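PDB 3BL4: uncharacterized protein from Arthrobacter sp., which is of unknown function but belongs to a family grouped with the STAS domains and assembles as a dimer. Local coordinates for residues Ala79-Leu84 / Leu118-Leu123. Numbering follows the deposited sequence.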
# COMPACT_ATOMS: atom_id res chain seq x y z
N ALA A 79 15.32 6.22 7.32
CA ALA A 79 15.91 5.66 6.11
C ALA A 79 16.04 6.74 5.04
O ALA A 79 15.10 7.47 4.78
CB ALA A 79 15.06 4.52 5.61
N SER A 80 17.20 6.86 4.40
CA SER A 80 17.42 7.89 3.38
C SER A 80 17.01 7.42 1.98
O SER A 80 16.71 8.24 1.10
CB SER A 80 18.90 8.31 3.36
OG SER A 80 19.72 7.18 3.12
N ARG A 81 17.04 6.11 1.76
CA ARG A 81 16.47 5.48 0.57
C ARG A 81 16.23 4.03 0.91
O ARG A 81 16.87 3.51 1.83
CB ARG A 81 17.38 5.63 -0.65
CG ARG A 81 18.80 5.19 -0.45
CD ARG A 81 19.79 5.94 -1.38
NE ARG A 81 19.72 5.50 -2.78
CZ ARG A 81 19.25 6.22 -3.80
NH1 ARG A 81 18.77 7.44 -3.62
NH2 ARG A 81 19.28 5.71 -5.03
N ILE A 82 15.29 3.37 0.24
CA ILE A 82 14.96 1.98 0.62
C ILE A 82 14.95 1.04 -0.59
O ILE A 82 14.26 1.29 -1.53
CB ILE A 82 13.60 1.88 1.32
CG1 ILE A 82 13.52 2.84 2.51
CG2 ILE A 82 13.35 0.44 1.76
CD1 ILE A 82 12.25 2.70 3.34
N ALA A 83 15.78 -0.01 -0.55
CA ALA A 83 15.76 -1.04 -1.58
C ALA A 83 15.05 -2.21 -0.96
O ALA A 83 15.44 -2.67 0.11
CB ALA A 83 17.18 -1.45 -1.97
N LEU A 84 14.00 -2.69 -1.60
CA LEU A 84 13.29 -3.83 -1.09
C LEU A 84 13.63 -5.01 -1.97
O LEU A 84 13.39 -4.97 -3.17
CB LEU A 84 11.78 -3.55 -1.04
CG LEU A 84 11.46 -2.31 -0.19
CD1 LEU A 84 11.37 -1.07 -1.06
CD2 LEU A 84 10.21 -2.47 0.65
N LEU A 118 22.25 -3.14 -3.71
CA LEU A 118 23.33 -2.49 -2.99
C LEU A 118 23.98 -1.39 -3.79
O LEU A 118 24.42 -0.38 -3.23
CB LEU A 118 24.41 -3.49 -2.62
CG LEU A 118 23.98 -4.51 -1.57
CD1 LEU A 118 25.09 -5.57 -1.43
CD2 LEU A 118 23.70 -3.82 -0.25
N THR A 119 24.10 -1.61 -5.10
CA THR A 119 24.69 -0.60 -5.95
C THR A 119 23.78 0.62 -5.92
O THR A 119 24.25 1.73 -5.74
CB THR A 119 24.86 -1.09 -7.40
OG1 THR A 119 25.64 -2.30 -7.39
CG2 THR A 119 25.57 -0.02 -8.25
N TRP A 120 22.48 0.39 -6.05
CA TRP A 120 21.52 1.47 -6.08
C TRP A 120 21.47 2.24 -4.75
O TRP A 120 21.39 3.48 -4.73
CB TRP A 120 20.15 0.93 -6.46
CG TRP A 120 19.11 1.99 -6.54
CD1 TRP A 120 18.89 2.85 -7.58
CD2 TRP A 120 18.15 2.31 -5.54
NE1 TRP A 120 17.82 3.67 -7.29
CE2 TRP A 120 17.36 3.37 -6.04
CE3 TRP A 120 17.88 1.82 -4.26
CZ2 TRP A 120 16.33 3.93 -5.30
CZ3 TRP A 120 16.86 2.38 -3.53
CH2 TRP A 120 16.09 3.42 -4.05
N LEU A 121 21.52 1.49 -3.65
CA LEU A 121 21.58 2.06 -2.31
C LEU A 121 22.80 2.93 -2.07
O LEU A 121 22.74 3.87 -1.28
CB LEU A 121 21.53 0.94 -1.24
CG LEU A 121 20.16 0.39 -0.85
CD1 LEU A 121 20.29 -0.66 0.25
CD2 LEU A 121 19.20 1.49 -0.44
N ALA A 122 23.91 2.63 -2.74
CA ALA A 122 25.15 3.39 -2.60
C ALA A 122 25.24 4.68 -3.42
O ALA A 122 26.20 5.43 -3.25
CB ALA A 122 26.36 2.50 -2.90
N LEU A 123 24.26 4.95 -4.29
CA LEU A 123 24.15 6.26 -4.96
C LEU A 123 23.58 7.27 -3.96
O LEU A 123 22.43 7.69 -4.03
CB LEU A 123 23.25 6.19 -6.20
CG LEU A 123 23.60 5.17 -7.28
CD1 LEU A 123 22.39 4.96 -8.19
CD2 LEU A 123 24.82 5.58 -8.09
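Arg81 lays its guanidinium over one face of the Trp120 indole in a cation-pi contact that ties a strand to the last helix of an alpha/beta fold of the STAS clan, a worked example of one cation shared between an aromatic face and a backbone carbonyl of the same residue. Its CZ sits 4.1 Å from the centroid of the six-membered ring and only 14° off the ring normal, yet the two planes are not parallel but stand 39° apart. NH2 is the leading atom, 3.2 Å from Trp120 CE2. The same residue supplies an acceptor: Arg81 NE and NH2 both donate, side-on, to Trp120 O, and Arg81 NH2 lies 3.1 Å from Trp120 O and above the carbonyl plane. With Leu123 N as a third donor, this carbonyl, in the last turn of helix 114-121, accepts three hydrogen bonds, and the partial negative charge on its oxygen would be expected to help stabilise the cation. Trp120 CG is anti to the backbone N (chi1 -178°), and farther out on the indole CZ3 comes 3.5 Å from Ile82 O. Leu121 runs past Arg81 in the opposite direction, with its CG against Ala83 CB at 3.7 Å. The strand pairs in parallel with a strand of the second subunit, whose Met55 packs on Leu121. On the guanidinium face opposite the indole, Leu123 O lies over the centre, 3.5 Å from Arg81 CZ.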